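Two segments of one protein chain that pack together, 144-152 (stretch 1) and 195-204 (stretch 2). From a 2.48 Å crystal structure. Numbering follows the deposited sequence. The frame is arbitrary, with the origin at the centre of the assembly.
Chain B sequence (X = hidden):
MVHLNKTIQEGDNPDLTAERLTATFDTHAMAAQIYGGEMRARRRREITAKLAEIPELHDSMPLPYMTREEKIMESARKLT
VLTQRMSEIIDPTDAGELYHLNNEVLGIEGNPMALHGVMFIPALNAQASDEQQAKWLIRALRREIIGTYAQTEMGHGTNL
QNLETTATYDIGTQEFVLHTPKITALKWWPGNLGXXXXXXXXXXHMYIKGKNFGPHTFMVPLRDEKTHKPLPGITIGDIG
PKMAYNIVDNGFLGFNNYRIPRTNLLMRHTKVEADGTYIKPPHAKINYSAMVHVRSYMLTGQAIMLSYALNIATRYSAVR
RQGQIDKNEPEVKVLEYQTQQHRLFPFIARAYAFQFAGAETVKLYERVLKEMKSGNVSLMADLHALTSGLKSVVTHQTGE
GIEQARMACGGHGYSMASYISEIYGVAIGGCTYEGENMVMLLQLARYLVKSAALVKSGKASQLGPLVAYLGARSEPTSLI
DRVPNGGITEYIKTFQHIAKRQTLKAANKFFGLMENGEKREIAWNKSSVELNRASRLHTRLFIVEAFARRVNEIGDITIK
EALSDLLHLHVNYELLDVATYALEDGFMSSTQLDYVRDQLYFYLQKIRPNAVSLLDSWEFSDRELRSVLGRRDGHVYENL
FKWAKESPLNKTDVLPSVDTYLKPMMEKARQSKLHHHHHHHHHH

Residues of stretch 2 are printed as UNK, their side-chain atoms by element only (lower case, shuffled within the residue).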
ATOM      1  N   GLU B 144      32.424  19.595  -3.676  1.00 33.80           N
ATOM      2  CA  GLU B 144      33.334  19.871  -2.561  1.00 35.11           C
ATOM      3  C   GLU B 144      32.615  19.844  -1.231  1.00 34.15           C
ATOM      4  O   GLU B 144      33.260  19.656  -0.188  1.00 33.61           O
ATOM      5  CB  GLU B 144      34.011  21.235  -2.693  1.00 36.55           C
ATOM      6  CG  GLU B 144      34.865  21.416  -3.922  1.00 38.45           C
ATOM      7  CD  GLU B 144      35.515  22.792  -3.983  1.00 39.42           C
ATOM      8  OE1 GLU B 144      35.753  23.412  -2.918  1.00 37.27           O
ATOM      9  OE2 GLU B 144      35.732  23.285  -5.111  1.00 42.11           O
ATOM     10  N   ILE B 145      31.293  20.051  -1.265  1.00 32.79           N
ATOM     11  CA  ILE B 145      30.423  20.069  -0.102  1.00 32.45           C
ATOM     12  C   ILE B 145      29.199  19.221  -0.414  1.00 32.13           C
ATOM     13  O   ILE B 145      28.894  18.916  -1.573  1.00 34.21           O
ATOM     14  CB  ILE B 145      30.009  21.506   0.280  1.00 32.90           C
ATOM     15  CG1 ILE B 145      29.335  22.203  -0.905  1.00 33.30           C
ATOM     16  CG2 ILE B 145      31.205  22.287   0.772  1.00 33.39           C
ATOM     17  CD1 ILE B 145      28.816  23.595  -0.556  1.00 33.67           C
ATOM     18  N   ILE B 146      28.508  18.813   0.643  1.00 30.12           N
ATOM     19  CA  ILE B 146      27.269  18.065   0.511  1.00 30.00           C
ATOM     20  C   ILE B 146      26.186  18.873   1.206  1.00 29.56           C
ATOM     21  O   ILE B 146      26.298  19.186   2.401  1.00 28.32           O
ATOM     22  CB  ILE B 146      27.391  16.651   1.097  1.00 29.64           C
ATOM     23  CG1 ILE B 146      28.498  15.882   0.378  1.00 29.48           C
ATOM     24  CG2 ILE B 146      26.074  15.905   0.997  1.00 29.77           C
ATOM     25  CD1 ILE B 146      28.752  14.516   0.949  1.00 29.72           C
ATOM     26  N   GLY B 147      25.138  19.212   0.459  1.00 26.95           N
ATOM     27  CA  GLY B 147      24.099  20.072   0.966  1.00 27.83           C
ATOM     28  C   GLY B 147      22.730  19.444   0.794  1.00 27.82           C
ATOM     29  O   GLY B 147      22.537  18.480   0.052  1.00 27.70           O
ATOM     30  N   THR B 148      21.779  20.015   1.525  1.00 26.48           N
ATOM     31  CA  THR B 148      20.376  19.662   1.419  1.00 25.79           C
ATOM     32  C   THR B 148      19.576  20.943   1.634  1.00 26.34           C
ATOM     33  O   THR B 148      20.137  22.032   1.788  1.00 25.57           O
ATOM     34  CB  THR B 148      20.030  18.541   2.419  1.00 25.88           C
ATOM     35  OG1 THR B 148      18.651  18.162   2.293  1.00 25.68           O
ATOM     36  CG2 THR B 148      20.311  18.990   3.852  1.00 26.43           C
ATOM     37  N   TYR B 149      18.255  20.808   1.638  1.00 25.57           N
ATOM     38  CA  TYR B 149      17.345  21.931   1.809  1.00 26.38           C
ATOM     39  C   TYR B 149      16.496  21.630   3.038  1.00 26.30           C
ATOM     40  O   TYR B 149      15.856  20.578   3.112  1.00 23.44           O
ATOM     41  CB  TYR B 149      16.495  22.103   0.549  1.00 28.49           C
ATOM     42  CG  TYR B 149      15.641  23.339   0.518  1.00 30.19           C
ATOM     43  CD1 TYR B 149      16.158  24.529   0.051  1.00 30.53           C
ATOM     44  CD2 TYR B 149      14.321  23.321   0.929  1.00 32.25           C
ATOM     45  CE1 TYR B 149      15.397  25.676   0.003  1.00 31.67           C
ATOM     46  CE2 TYR B 149      13.545  24.482   0.886  1.00 32.64           C
ATOM     47  CZ  TYR B 149      14.100  25.649   0.420  1.00 32.26           C
ATOM     48  OH  TYR B 149      13.369  26.809   0.366  1.00 35.91           O
ATOM     49  N   ALA B 150      16.522  22.517   4.022  1.00 25.89           N
ATOM     50  CA  ALA B 150      15.960  22.217   5.342  1.00 25.87           C
ATOM     51  C   ALA B 150      14.817  23.178   5.606  1.00 25.86           C
ATOM     52  O   ALA B 150      15.041  24.324   6.004  1.00 27.18           O
ATOM     53  CB  ALA B 150      17.032  22.304   6.430  1.00 25.99           C
ATOM     54  N   GLN B 151      13.592  22.717   5.362  1.00 26.61           N
ATOM     55  CA  GLN B 151      12.414  23.556   5.561  1.00 26.65           C
ATOM     56  C   GLN B 151      11.471  22.992   6.614  1.00 26.26           C
ATOM     57  O   GLN B 151      11.158  23.675   7.598  1.00 27.51           O
ATOM     58  CB  GLN B 151      11.692  23.754   4.221  1.00 27.67           C
ATOM     59  CG  GLN B 151      10.436  24.571   4.318  1.00 29.73           C
ATOM     60  CD  GLN B 151       9.796  24.750   2.962  1.00 31.76           C
ATOM     61  OE1 GLN B 151       8.630  24.398   2.750  1.00 36.00           O
ATOM     62  NE2 GLN B 151      10.567  25.313   2.023  1.00 32.40           N
ATOM     63  N   THR B 152      11.015  21.760   6.440  1.00 26.28           N
ATOM     64  CA  THR B 152       9.945  21.262   7.277  1.00 25.06           C
ATOM     65  C   THR B 152      10.426  21.049   8.707  1.00 24.45           C
ATOM     66  O   THR B 152      11.577  20.686   8.968  1.00 21.73           O
ATOM     67  CB  THR B 152       9.394  19.963   6.707  1.00 25.68           C
ATOM     68  OG1 THR B 152      10.403  18.964   6.791  1.00 27.32           O
ATOM     69  CG2 THR B 152       8.967  20.149   5.249  1.00 25.50           C
ATOM     70  N   UNK B 195      23.130  12.878   8.521  1.00 28.38           N
ATOM     71  CA  UNK B 195      24.483  12.346   8.626  1.00 27.73           C
ATOM     72  C   UNK B 195      25.427  12.768   7.500  1.00 27.57           C
ATOM     73  O   UNK B 195      26.630  12.920   7.737  1.00 27.90           O
ATOM     74  n   UNK B 195      24.761  10.869  13.624  1.00 27.59           N
ATOM     75  c   UNK B 195      24.607  10.748  11.131  1.00 28.23           C
ATOM     76  c   UNK B 195      24.414  10.820   8.678  1.00 27.38           C
ATOM     77  c   UNK B 195      23.770  10.299   9.933  1.00 27.55           C
ATOM     78  c   UNK B 195      23.907  10.512  12.447  1.00 28.15           C
ATOM     79  N   UNK B 196      24.897  12.993   6.291  1.00 27.91           N
ATOM     80  CA  UNK B 196      25.708  13.172   5.086  1.00 28.10           C
ATOM     81  C   UNK B 196      26.078  14.626   4.832  1.00 28.43           C
ATOM     82  O   UNK B 196      27.222  14.919   4.461  1.00 29.32           O
ATOM     83  c   UNK B 196      24.967  12.648   3.846  1.00 27.77           C
ATOM     84  o   UNK B 196      24.652  11.269   3.945  1.00 28.41           O
ATOM     85  N   UNK B 197      25.124  15.540   4.981  1.00 27.39           N
ATOM     86  CA  UNK B 197      25.350  16.919   4.584  1.00 28.09           C
ATOM     87  C   UNK B 197      26.232  17.656   5.585  1.00 27.76           C
ATOM     88  O   UNK B 197      26.140  17.444   6.797  1.00 26.42           O
ATOM     89  o   UNK B 197      23.282  17.105   3.342  1.00 27.98           O
ATOM     90  c   UNK B 197      24.011  17.643   4.427  1.00 28.11           C
ATOM     91  N   UNK B 198      27.098  18.524   5.072  1.00 27.93           N
ATOM     92  CA  UNK B 198      27.788  19.472   5.930  1.00 28.88           C
ATOM     93  C   UNK B 198      27.302  20.901   5.753  1.00 29.08           C
ATOM     94  O   UNK B 198      27.659  21.760   6.562  1.00 29.04           O
ATOM     95  c   UNK B 198      29.317  19.393   5.741  1.00 29.14           C
ATOM     96  c   UNK B 198      29.756  19.306   4.286  1.00 29.60           C
ATOM     97  n   UNK B 198      30.938  18.758   4.087  1.00 32.47           N
ATOM     98  o   UNK B 198      29.051  19.704   3.357  1.00 28.36           O
ATOM     99  N   UNK B 199      26.480  21.164   4.746  1.00 26.62           N
ATOM    100  CA  UNK B 199      25.814  22.447   4.564  1.00 28.38           C
ATOM    101  C   UNK B 199      24.319  22.217   4.374  1.00 26.95           C
ATOM    102  O   UNK B 199      23.882  21.109   4.050  1.00 26.38           O
ATOM    103  c   UNK B 199      30.245  24.981   4.199  1.00 36.38           C
ATOM    104  c   UNK B 199      30.141  23.608   4.091  1.00 34.21           C
ATOM    105  o   UNK B 199      31.476  25.550   4.462  1.00 35.82           O
ATOM    106  c   UNK B 199      27.892  25.224   3.764  1.00 35.04           C
ATOM    107  c   UNK B 199      28.904  23.047   3.805  1.00 33.60           C
ATOM    108  c   UNK B 199      26.405  23.212   3.364  1.00 29.76           C
ATOM    109  c   UNK B 199      27.753  23.841   3.667  1.00 33.42           C
ATOM    110  c   UNK B 199      29.119  25.792   4.040  1.00 36.43           C
ATOM    111  N   UNK B 200      23.530  23.266   4.604  1.00 26.82           N
ATOM    112  CA  UNK B 200      22.123  23.241   4.210  1.00 27.75           C
ATOM    113  C   UNK B 200      21.642  24.645   3.887  1.00 27.69           C
ATOM    114  O   UNK B 200      22.085  25.621   4.490  1.00 28.07           O
ATOM    115  c   UNK B 200      21.236  22.639   5.306  1.00 26.55           C
ATOM    116  N   UNK B 201      20.721  24.749   2.941  1.00 26.61           N
ATOM    117  CA  UNK B 201      19.931  25.967   2.816  1.00 26.85           C
ATOM    118  C   UNK B 201      18.746  25.808   3.769  1.00 25.50           C
ATOM    119  O   UNK B 201      17.944  24.880   3.629  1.00 26.29           O
ATOM    120  c   UNK B 201      19.470  26.203   1.368  1.00 27.65           C
ATOM    121  c   UNK B 201      20.667  26.343   0.406  1.00 27.14           C
ATOM    122  c   UNK B 201      18.556  27.426   1.291  1.00 28.49           C
ATOM    123  N   UNK B 202      18.624  26.712   4.731  1.00 26.05           N
ATOM    124  CA  UNK B 202      17.685  26.568   5.838  1.00 25.42           C
ATOM    125  C   UNK B 202      16.633  27.662   5.728  1.00 24.85           C
ATOM    126  O   UNK B 202      16.962  28.828   5.465  1.00 25.90           O
ATOM    127  c   UNK B 202      17.430  26.624   8.355  1.00 25.89           C
ATOM    128  c   UNK B 202      19.383  25.467   7.289  1.00 25.69           C
ATOM    129  c   UNK B 202      18.416  26.630   7.187  1.00 25.51           C
ATOM    130  N   UNK B 203      15.365  27.283   5.900  1.00 25.84           N
ATOM    131  CA  UNK B 203      14.255  28.229   5.874  1.00 25.85           C
ATOM    132  C   UNK B 203      13.900  28.601   7.306  1.00 25.71           C
ATOM    133  O   UNK B 203      13.757  27.727   8.168  1.00 24.96           O
ATOM    134  c   UNK B 203      13.457  27.265   3.713  1.00 25.65           C
ATOM    135  c   UNK B 203      11.949  28.681   5.057  1.00 25.38           C
ATOM    136  c   UNK B 203      13.048  27.655   5.117  1.00 25.69           C
ATOM    137  N   UNK B 204      13.767  29.901   7.559  1.00 25.87           N
ATOM    138  CA  UNK B 204      13.539  30.430   8.894  1.00 25.35           C
ATOM    139  C   UNK B 204      12.848  31.781   8.772  1.00 25.56           C
ATOM    140  O   UNK B 204      13.027  32.497   7.784  1.00 24.47           O
ATOM    141  c   UNK B 204      14.856  30.569   9.672  1.00 24.77           C
TER

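Position 195 carries four carbons in a row ending in a nitrogen, and this side chain makes no contact with stretch 1. An unbranched chain with a terminal amine is lysine, Lys195; its NZ is hydrogen-bonded elsewhere in the structure. Position 196 has one carbon and one oxygen, beside Ile146, the mark of serine. The CB of Ser196 lies 4.5 Å from Ile146 CG2, and Ile146 CG2 lies 3.8 Å from Ser196 O; the serine OG is hydrogen-bonded elsewhere in the structure.

Position 197 again shows one carbon and one oxygen, the oxygen close to the methyl of Thr148. This is Ser197, whose OG lies 3.6 Å from Thr148 CG2 and is hydrogen-bonded elsewhere in the structure; its CA lies 3.3 Å from Ile146 O.

At 198 two carbons end in a fork of one oxygen and one nitrogen, and the oxygen faces the backbone of Ile146. A short amide is asparagine. Asn198 OD1 accepts a hydrogen bond from Ile146 N (2.9 Å), while Asn198 N donates to Ile146 O (2.9 Å), so Asn198 pairs with both the backbone N and the backbone O of Ile146.

Position 199 has one carbon leading to a six-carbon ring that bears an oxygen, the ring resting by Ile145: tyrosine. The ring gives an apolar surface for Ile145, with Tyr199 CE1 3.7 Å from Ile145 CG2, while its OH is hydrogen-bonded elsewhere in the structure. Tyr199 N joins Asn198 N in donating to Ile146 O (3.1 Å from Tyr199 N). Position 200 has a single carbon, 4.0 Å from its CB to Thr148 CG2, and is alanine. The single methyl of Ala200 makes apolar contact with Ala150, CB to CB 4.4 Å.

Position 201 is a carbon carrying two more, a fork beside the Tyr149 ring: valine. Its branched apolar side chain offers methyls for such contact, and Val201 CG1 meets Tyr149 CE1 at 3.8 Å. The same three-carbon fork at 202 touches the methyl of Ala150; this is Val202, apolar against apolar, with CG2 4.0 Å from Ala150 CB. At 203 a third such fork lies against the Tyr149 ring; it is valine again, a methyl meeting the ring, with Val203 CG2 3.7 Å from Tyr149 CZ. Position 204 has one carbon, directed away from stretch 1 and not in contact with it: Ala204.

The two strands run parallel, and their backbones provide the ladder. Val201 N donates to Thr148 O (3.0 Å), Ala150 N to Val201 O (2.8 Å) and Val203 N to Ala150 O (3.0 Å); the bond from Thr148 N to Tyr199 O, at 3.5 Å, is weak. Side chains fill in around this ladder: Tyr149 and Val201 share one face, while Thr148, Ala150, Ala200 and Val202 pack on the other.

Stretch 2 (195-204) KSSNYAVVVA
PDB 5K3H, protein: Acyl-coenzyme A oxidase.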